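Local structure of alginate lyase AlgAT5 (Defluviitalea, 5ZQI) at residues A[71-76]-A[90-95]; A[182-185]-A[190-193]; A[215-220]-A[225-230]. The protein probably cleaves alginate by beta-elimination, as a lyase of polysaccharide lyase family 7 built on a beta-sandwich (jelly-roll) fold. One frame throughout, in Å; residues are numbered along the deposited sequence.

Interaction 1 of 3, residues A[71-76]-A[90-95]; sequences LPINDA and SEYFHV
The backbone at Pro72 and Ile73 belongs to an irregular loop between strands 67-70 and 78-79 of the beta-sandwich, and that at Tyr92 to a classic beta bulge with Phe93, opposite His89, leading into edge strand 93-95 of the other sheet. Asn74, Asp75 and Ala76 all have left-handed backbone angles and curl the loop back on itself. The join between the two segments is made by side chains, with Tyr92 contributing the largest single share of the buried surface. Pro72 lays the CG corner of its ring over one face of the phenol in a CH-pi contact, CG lying 3.9 Å from the ring centroid and 20° off the normal. That carbon sits nearer the CG-CD1 side of the ring, with CD1 of Tyr92 3.7 Å away. Glu91 CG covers the opposite face near the rim, so the ring is held between its own neighbour in sequence and the proline. Tyr92 CG stands beside its backbone N and anti to the carbonyl carbon (chi1 -58°), which directs the phenol into the loop. His89 and His107 also meet this ring, and Glu91 OE2 forms a salt bridge with Lys105 of strand 102-107. Ile73 reaches the far end of the phenol by two branches: CD1 is 4.1 Å from Tyr92 CE2, and CG2 comes to 3.5 Å from that same CE2.

Interaction 2 of 3, residues A[182-185]-A[190-193]; sequences HLFV and EELA
The imidazole of His182 has Phe184 CD1 over the centre of one face, 3.5 Å above its plane, and Glu191 OE1 at its edge, in plane. These groups flank the start of a beta hairpin, strands 182-187 and 190-194, at the end of a sheet of the sandwich. The carboxylate of Glu191, its plane 70° from that of the imidazole, approaches from the opposite direction and meets the ring edge, OE1 3.4 Å from His182 CE1, a carbon. The ring nitrogen NE2 hydrogen-bonds instead to Asp194 OD1, so two acidic residues border the imidazole and would probably favour its protonated form. Further back along the glutamate chain, CG lies over one face of the Phe184 ring in a CH-pi contact, 4.0 Å from the centroid and on the same side of the ring plane as the imidazole. Phe184 holds CG between its backbone N and carbonyl carbon (chi1 62°), which sets CD1 against the imidazole face. Two nearly straight backbone bonds pair the strands: Val185 N gives to Ala193 O at 2.9 Å, and Leu192 N gives to Val185 O at 2.8 Å. Because Leu192 and Ala193 both face Val185, the pairing is a classic beta bulge, and the short-segment axes stand 85° apart in direction. Beside it, Val185 and Leu192 approach loosely, CG1 of Val185 lying 4.3 Å from CD1 of Leu192.

Interaction 3 of 3, residues A[215-220]-A[225-230]; sequences KIKVYY and KLTYNK
An antiparallel beta hairpin, strands 215-220 and 223-229, forms the edge of the seven-stranded sheet of the sandwich, and a classic beta bulge interrupts it near the turn. Ile216 and Tyr228 make a hydrogen-bonded pair, with Ile216 N to Tyr228 O and Tyr228 N to Ile216 O both 2.8 Å. At Val218 the pattern changes: its N binds Leu226 O at 3.0 Å, while its carbonyl O takes two donors. Lys225 N is the stronger, at 2.9 Å and in the carbonyl plane; Leu226 N reaches the same oxygen at 3.3 Å in a weak bond. One oxygen thus serves both residues of the bulge. On the face bearing Lys215, Lys217 and Thr227, the threonine meets the two lysines with different branches: CG2, anti to the backbone N, is 3.6 Å from Lys215 CD, and OG1 is 3.9 Å from Lys217 CG. Both lysine chains run alongside the threonine, pointing the same way. The other face carries Ile216, Val218, Leu226 and Tyr228. Val218 CG2 lies 4.2 Å from Leu226 CD2, and, just past the strand end, Lys230 CB lies 3.9 Å from Ile216 CD1, the two side chains side by side. Near the turn, Lys225 bends at chi2 (-75°) and lays its aliphatic part along CB of Tyr220, whose hydroxyl is hydrogen-bonded to Asp196. Strand 205-212 continues the sheet beyond 215-220, and this face packs on the opposing sheet: Ile216, Val218 and Tyr228 touch Ile174 of strand 172-179, and Leu226 meets strands 182-187 and 190-194.

Overall arrangement
Interactions 2 and 3 are neighbours, their centres 11 Å apart: the hairpin of 182-185 and 190-193 belongs to one sheet, that of 215-220 and 225-230 to the other, and they meet in the interior of the sandwich. Val185 CG1 lies 3.8 Å from Leu226 CD2, Ala193 CB 3.7 Å from Leu226 CB, and Leu183 CD2 3.5 Å from Tyr220 CE1. Interaction 1 stands on the opposite side of the chain's centre, 27 Å from interaction 2 and 31 Å from interaction 3 between centres. It still shares a sheet with interaction 3, since strands 93-95 and 223-229 are the two outermost strands of the seven-stranded sheet.

Interaction 1 of 3, residues A[71-76]-A[90-95]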
loop_
_atom_site.group_PDB
_atom_site.type_symbol
_atom_site.label_atom_id
_atom_site.label_comp_id
_atom_site.label_asym_id
_atom_site.label_seq_id
_atom_site.Cartn_x
_atom_site.Cartn_y
_atom_site.Cartn_z
ATOM N N LEU A 71 -6.149 -10.109 2.613
ATOM C CA LEU A 71 -5.278 -10.798 3.550
ATOM C C LEU A 71 -4.257 -11.684 2.860
ATOM O O LEU A 71 -4.384 -12.032 1.681
ATOM C CB LEU A 71 -6.122 -11.674 4.475
ATOM C CG LEU A 71 -7.052 -10.967 5.461
ATOM C CD1 LEU A 71 -8.017 -11.967 6.114
ATOM C CD2 LEU A 71 -6.306 -10.198 6.508
ATOM N N PRO A 72 -3.185 -12.069 3.613
ATOM C CA PRO A 72 -2.215 -13.031 3.065
ATOM C C PRO A 72 -2.505 -14.494 3.398
ATOM O O PRO A 72 -1.650 -15.380 3.244
ATOM C CB PRO A 72 -0.897 -12.592 3.714
ATOM C CG PRO A 72 -1.370 -12.097 5.082
ATOM C CD PRO A 72 -2.684 -11.381 4.828
ATOM N N ILE A 73 -3.731 -14.747 3.860
ATOM C CA ILE A 73 -4.179 -16.077 4.273
ATOM C C ILE A 73 -5.583 -16.295 3.730
ATOM O O ILE A 73 -6.169 -15.409 3.114
ATOM C CB ILE A 73 -4.162 -16.277 5.808
ATOM C CG1 ILE A 73 -5.034 -15.210 6.448
ATOM C CG2 ILE A 73 -2.725 -16.245 6.325
ATOM C CD1 ILE A 73 -5.332 -15.485 7.942
ATOM N N ASN A 74 -6.124 -17.505 3.972
ATOM C CA ASN A 74 -7.517 -17.820 3.642
ATOM C C ASN A 74 -7.824 -17.563 2.170
ATOM O O ASN A 74 -8.889 -17.040 1.823
ATOM C CB ASN A 74 -8.471 -17.041 4.544
ATOM C CG ASN A 74 -8.245 -17.330 6.027
ATOM O OD1 ASN A 74 -7.716 -18.375 6.409
ATOM N ND2 ASN A 74 -8.619 -16.381 6.859
ATOM N N ASP A 75 -6.926 -17.998 1.292
ATOM C CA ASP A 75 -7.091 -17.813 -0.150
ATOM C C ASP A 75 -7.183 -16.332 -0.509
ATOM O O ASP A 75 -7.943 -15.931 -1.383
ATOM C CB ASP A 75 -8.299 -18.602 -0.652
ATOM C CG ASP A 75 -8.141 -20.096 -0.413
ATOM O OD1 ASP A 75 -7.027 -20.621 -0.671
ATOM O OD2 ASP A 75 -9.111 -20.748 0.047
ATOM N N ALA A 76 -6.356 -15.509 0.143
ATOM C CA ALA A 76 -6.350 -14.061 -0.082
ATOM C C ALA A 76 -7.752 -13.475 0.125
ATOM O O ALA A 76 -8.265 -12.680 -0.669
ATOM C CB ALA A 76 -5.787 -13.736 -1.472
ATOM N N SER A 90 -4.370 -10.820 14.763
ATOM C CA SER A 90 -3.284 -10.611 15.726
ATOM C C SER A 90 -1.902 -10.648 15.080
ATOM O O SER A 90 -0.956 -10.085 15.637
ATOM C CB SER A 90 -3.386 -11.658 16.822
ATOM O OG SER A 90 -3.104 -12.928 16.292
ATOM N N GLU A 91 -1.746 -11.350 13.960
ATOM C CA GLU A 91 -0.456 -11.370 13.274
ATOM C C GLU A 91 -0.368 -10.428 12.083
ATOM O O GLU A 91 0.686 -9.814 11.859
ATOM C CB GLU A 91 -0.131 -12.785 12.786
ATOM C CG GLU A 91 1.286 -12.920 12.212
ATOM C CD GLU A 91 1.713 -14.347 12.004
ATOM O OE1 GLU A 91 0.896 -15.264 12.230
ATOM O OE2 GLU A 91 2.887 -14.549 11.615
ATOM N N TYR A 92 -1.429 -10.307 11.292
ATOM C CA TYR A 92 -1.315 -9.644 9.997
ATOM C C TYR A 92 -1.887 -8.243 9.917
ATOM O O TYR A 92 -1.439 -7.487 9.038
ATOM C CB TYR A 92 -1.974 -10.518 8.892
ATOM C CG TYR A 92 -1.358 -11.898 8.806
ATOM C CD1 TYR A 92 -0.011 -12.060 8.528
ATOM C CD2 TYR A 92 -2.107 -13.026 9.049
ATOM C CE1 TYR A 92 0.553 -13.311 8.462
ATOM C CE2 TYR A 92 -1.546 -14.278 9.033
ATOM C CZ TYR A 92 -0.232 -14.419 8.744
ATOM O OH TYR A 92 0.291 -15.688 8.697
ATOM N N PHE A 93 -2.809 -7.862 10.809
ATOM C CA PHE A 93 -3.549 -6.591 10.653
ATOM C C PHE A 93 -4.086 -6.147 12.013
ATOM O O PHE A 93 -5.158 -6.575 12.436
ATOM C CB PHE A 93 -4.667 -6.756 9.635
ATOM C CG PHE A 93 -5.534 -5.525 9.415
ATOM C CD1 PHE A 93 -5.060 -4.456 8.683
ATOM C CD2 PHE A 93 -6.830 -5.464 9.918
ATOM C CE1 PHE A 93 -5.870 -3.365 8.449
ATOM C CE2 PHE A 93 -7.633 -4.380 9.699
ATOM C CZ PHE A 93 -7.150 -3.313 8.938
ATOM N N HIS A 94 -3.311 -5.349 12.688
ATOM C CA HIS A 94 -3.605 -4.994 14.067
ATOM C C HIS A 94 -2.928 -3.740 14.517
ATOM O O HIS A 94 -2.071 -3.301 13.928
ATOM C CB HIS A 94 -3.178 -6.192 14.972
ATOM C CG HIS A 94 -1.736 -6.435 15.042
ATOM N ND1 HIS A 94 -1.085 -7.235 14.167
ATOM C CD2 HIS A 94 -0.792 -5.921 15.832
ATOM C CE1 HIS A 94 0.198 -7.222 14.440
ATOM N NE2 HIS A 94 0.402 -6.433 15.442
ATOM N N VAL A 95 -3.401 -3.214 15.648
ATOM C CA VAL A 95 -2.780 -2.008 16.191
ATOM C C VAL A 95 -1.474 -2.368 16.893
ATOM O O VAL A 95 -1.378 -3.389 17.598
ATOM C CB VAL A 95 -3.743 -1.278 17.144
ATOM C CG1 VAL A 95 -3.105 -0.015 17.743
ATOM C CG2 VAL A 95 -5.041 -0.927 16.398
#

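Interaction 2 of 3, residues A[182-185]-A[190-193]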
loop_
_atom_site.group_PDB
_atom_site.type_symbol
_atom_site.label_atom_id
_atom_site.label_comp_id
_atom_site.label_asym_id
_atom_site.label_seq_id
_atom_site.Cartn_x
_atom_site.Cartn_y
_atom_site.Cartn_z
ATOM N N HIS A 182 16.856 1.373 -0.487
ATOM C CA HIS A 182 16.509 2.163 -1.668
ATOM C C HIS A 182 14.989 2.265 -1.815
ATOM O O HIS A 182 14.311 1.306 -2.212
ATOM C CB HIS A 182 17.146 1.528 -2.905
ATOM C CG HIS A 182 16.909 2.290 -4.165
ATOM N ND1 HIS A 182 17.055 1.723 -5.414
ATOM C CD2 HIS A 182 16.601 3.591 -4.370
ATOM C CE1 HIS A 182 16.840 2.649 -6.332
ATOM N NE2 HIS A 182 16.548 3.783 -5.726
ATOM N N LEU A 183 14.450 3.455 -1.510
ATOM C CA LEU A 183 13.025 3.757 -1.595
ATOM C C LEU A 183 12.791 4.596 -2.844
ATOM O O LEU A 183 13.413 5.645 -3.000
ATOM C CB LEU A 183 12.604 4.503 -0.335
ATOM C CG LEU A 183 11.126 4.780 -0.207
ATOM C CD1 LEU A 183 10.298 3.524 0.056
ATOM C CD2 LEU A 183 10.797 5.799 0.901
ATOM N N PHE A 184 11.893 4.136 -3.726
ATOM C CA PHE A 184 11.727 4.750 -5.030
ATOM C C PHE A 184 10.319 4.506 -5.547
ATOM O O PHE A 184 9.550 3.731 -4.983
ATOM C CB PHE A 184 12.785 4.231 -6.030
ATOM C CG PHE A 184 12.722 2.758 -6.305
ATOM C CD1 PHE A 184 13.404 1.871 -5.511
ATOM C CD2 PHE A 184 11.991 2.266 -7.377
ATOM C CE1 PHE A 184 13.356 0.508 -5.758
ATOM C CE2 PHE A 184 11.929 0.894 -7.631
ATOM C CZ PHE A 184 12.624 0.026 -6.828
ATOM N N VAL A 185 9.966 5.238 -6.596
ATOM C CA VAL A 185 8.700 5.068 -7.300
ATOM C C VAL A 185 8.968 4.195 -8.511
ATOM O O VAL A 185 9.873 4.498 -9.316
ATOM C CB VAL A 185 8.078 6.413 -7.719
ATOM C CG1 VAL A 185 6.710 6.188 -8.301
ATOM C CG2 VAL A 185 8.061 7.373 -6.577
ATOM N N GLU A 190 9.989 -0.612 -13.744
ATOM C CA GLU A 190 11.265 0.089 -13.760
ATOM C C GLU A 190 11.180 1.324 -12.872
ATOM O O GLU A 190 10.097 1.825 -12.546
ATOM C CB GLU A 190 11.680 0.509 -15.179
ATOM C CG GLU A 190 11.781 -0.641 -16.184
ATOM C CD GLU A 190 12.791 -1.718 -15.789
ATOM O OE1 GLU A 190 13.661 -1.451 -14.925
ATOM O OE2 GLU A 190 12.713 -2.840 -16.349
ATOM N N GLU A 191 12.344 1.789 -12.444
ATOM C CA GLU A 191 12.431 2.933 -11.555
ATOM C C GLU A 191 12.077 4.217 -12.284
ATOM O O GLU A 191 12.590 4.496 -13.376
ATOM C CB GLU A 191 13.850 3.027 -11.000
ATOM C CG GLU A 191 14.303 1.777 -10.236
ATOM C CD GLU A 191 15.706 1.899 -9.661
ATOM O OE1 GLU A 191 16.248 3.022 -9.611
ATOM O OE2 GLU A 191 16.267 0.866 -9.258
ATOM N N LEU A 192 11.210 5.012 -11.666
ATOM C CA LEU A 192 10.835 6.314 -12.184
ATOM C C LEU A 192 11.562 7.460 -11.492
ATOM O O LEU A 192 11.908 8.445 -12.147
ATOM C CB LEU A 192 9.327 6.531 -12.034
ATOM C CG LEU A 192 8.463 5.572 -12.861
ATOM C CD1 LEU A 192 6.990 5.865 -12.623
ATOM C CD2 LEU A 192 8.767 5.664 -14.328
ATOM N N ALA A 193 11.780 7.349 -10.183
ATOM C CA ALA A 193 12.393 8.409 -9.403
ATOM C C ALA A 193 12.745 7.863 -8.035
ATOM O O ALA A 193 11.992 7.071 -7.473
ATOM C CB ALA A 193 11.451 9.606 -9.246
#

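Interaction 3 of 3, residues A[215-220]-A[225-230]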
loop_
_atom_site.group_PDB
_atom_site.type_symbol
_atom_site.label_atom_id
_atom_site.label_comp_id
_atom_site.label_asym_id
_atom_site.label_seq_id
_atom_site.Cartn_x
_atom_site.Cartn_y
_atom_site.Cartn_z
ATOM N N LYS A 215 -1.116 13.940 -15.196
ATOM C CA LYS A 215 0.168 13.620 -14.599
ATOM C C LYS A 215 -0.015 13.142 -13.175
ATOM O O LYS A 215 -1.064 13.332 -12.558
ATOM C CB LYS A 215 1.107 14.820 -14.633
ATOM C CG LYS A 215 0.754 15.910 -13.679
ATOM C CD LYS A 215 1.610 17.165 -13.936
ATOM C CE LYS A 215 1.053 17.964 -15.081
ATOM N NZ LYS A 215 1.738 19.284 -15.246
ATOM N N ILE A 216 1.016 12.472 -12.692
ATOM C CA ILE A 216 1.079 11.954 -11.334
ATOM C C ILE A 216 2.294 12.569 -10.643
ATOM O O ILE A 216 3.413 12.520 -11.167
ATOM C CB ILE A 216 1.155 10.415 -11.319
ATOM C CG1 ILE A 216 -0.075 9.791 -11.977
ATOM C CG2 ILE A 216 1.309 9.942 -9.848
ATOM C CD1 ILE A 216 0.074 8.303 -12.269
ATOM N N LYS A 217 2.059 13.215 -9.507
ATOM C CA LYS A 217 3.119 13.777 -8.681
ATOM C C LYS A 217 3.292 12.940 -7.417
ATOM O O LYS A 217 2.308 12.503 -6.811
ATOM C CB LYS A 217 2.799 15.229 -8.307
ATOM C CG LYS A 217 2.889 16.173 -9.469
ATOM C CD LYS A 217 2.502 17.598 -9.092
ATOM C CE LYS A 217 2.708 18.538 -10.288
ATOM N NZ LYS A 217 2.119 19.887 -10.049
ATOM N N VAL A 218 4.551 12.719 -7.013
ATOM C CA VAL A 218 4.867 12.025 -5.763
ATOM C C VAL A 218 5.796 12.902 -4.939
ATOM O O VAL A 218 6.828 13.357 -5.445
ATOM C CB VAL A 218 5.512 10.651 -6.014
ATOM C CG1 VAL A 218 5.697 9.886 -4.702
ATOM C CG2 VAL A 218 4.642 9.804 -6.960
ATOM N N TYR A 219 5.451 13.080 -3.669
ATOM C CA TYR A 219 6.200 13.827 -2.681
ATOM C C TYR A 219 6.678 12.885 -1.579
ATOM O O TYR A 219 5.985 11.920 -1.216
ATOM C CB TYR A 219 5.346 14.934 -2.047
ATOM C CG TYR A 219 4.723 15.949 -2.979
ATOM C CD1 TYR A 219 3.634 15.608 -3.780
ATOM C CD2 TYR A 219 5.228 17.239 -3.078
ATOM C CE1 TYR A 219 3.058 16.528 -4.636
ATOM C CE2 TYR A 219 4.650 18.157 -3.929
ATOM C CZ TYR A 219 3.568 17.799 -4.694
ATOM O OH TYR A 219 3.027 18.754 -5.538
ATOM N N TYR A 220 7.851 13.199 -1.029
ATOM C CA TYR A 220 8.453 12.495 0.090
ATOM C C TYR A 220 8.759 13.514 1.178
ATOM O O TYR A 220 9.547 14.440 0.972
ATOM C CB TYR A 220 9.733 11.768 -0.358
ATOM C CG TYR A 220 10.444 10.943 0.691
ATOM C CD1 TYR A 220 9.875 9.812 1.224
ATOM C CD2 TYR A 220 11.697 11.293 1.125
ATOM C CE1 TYR A 220 10.531 9.056 2.160
ATOM C CE2 TYR A 220 12.367 10.538 2.083
ATOM C CZ TYR A 220 11.792 9.422 2.581
ATOM O OH TYR A 220 12.462 8.664 3.510
ATOM N N LYS A 225 9.313 14.764 -5.671
ATOM C CA LYS A 225 10.356 13.882 -6.191
ATOM C C LYS A 225 10.105 13.367 -7.601
ATOM O O LYS A 225 11.063 12.960 -8.267
ATOM C CB LYS A 225 10.532 12.675 -5.268
ATOM C CG LYS A 225 10.927 13.028 -3.864
ATOM C CD LYS A 225 12.377 13.435 -3.817
ATOM C CE LYS A 225 12.873 13.480 -2.382
ATOM N NZ LYS A 225 14.286 13.977 -2.373
ATOM N N LEU A 226 8.868 13.433 -8.093
ATOM C CA LEU A 226 8.510 12.916 -9.410
ATOM C C LEU A 226 7.281 13.646 -9.921
ATOM O O LEU A 226 6.313 13.835 -9.175
ATOM C CB LEU A 226 8.201 11.413 -9.361
ATOM C CG LEU A 226 7.619 10.784 -10.645
ATOM C CD1 LEU A 226 8.601 10.769 -11.794
ATOM C CD2 LEU A 226 7.179 9.373 -10.259
ATOM N N THR A 227 7.335 14.057 -11.184
ATOM C CA THR A 227 6.177 14.458 -11.979
ATOM C C THR A 227 6.165 13.599 -13.240
ATOM O O THR A 227 7.117 13.636 -14.027
ATOM C CB THR A 227 6.246 15.938 -12.320
ATOM O OG1 THR A 227 6.407 16.707 -11.122
ATOM C CG2 THR A 227 4.946 16.400 -12.987
ATOM N N TYR A 228 5.106 12.806 -13.409
ATOM C CA TYR A 228 5.076 11.709 -14.382
ATOM C C TYR A 228 3.840 11.796 -15.254
ATOM O O TYR A 228 2.723 11.722 -14.749
ATOM C CB TYR A 228 5.136 10.384 -13.612
ATOM C CG TYR A 228 5.003 9.096 -14.366
ATOM C CD1 TYR A 228 5.851 8.775 -15.402
ATOM C CD2 TYR A 228 4.026 8.177 -14.001
ATOM C CE1 TYR A 228 5.712 7.563 -16.070
ATOM C CE2 TYR A 228 3.894 6.973 -14.655
ATOM C CZ TYR A 228 4.741 6.677 -15.693
ATOM O OH TYR A 228 4.595 5.463 -16.335
ATOM N N ASN A 229 4.046 11.972 -16.558
ATOM C CA ASN A 229 2.912 12.008 -17.472
ATOM C C ASN A 229 2.199 10.660 -17.512
ATOM O O ASN A 229 2.822 9.621 -17.736
ATOM C CB ASN A 229 3.364 12.353 -18.888
ATOM C CG ASN A 229 3.890 13.754 -19.018
ATOM O OD1 ASN A 229 3.549 14.635 -18.212
ATOM N ND2 ASN A 229 4.726 13.974 -20.018
ATOM N N LYS A 230 0.880 10.691 -17.373
ATOM C CA LYS A 230 0.079 9.482 -17.428
ATOM C C LYS A 230 -1.395 9.823 -17.597
ATOM O O LYS A 230 -1.984 10.561 -16.786
ATOM C CB LYS A 230 0.333 8.648 -16.157
ATOM C CG LYS A 230 -0.372 7.296 -16.177
ATOM C CD LYS A 230 0.208 6.380 -17.217
ATOM C CE LYS A 230 1.460 5.661 -16.743
ATOM N NZ LYS A 230 1.855 4.597 -17.712
#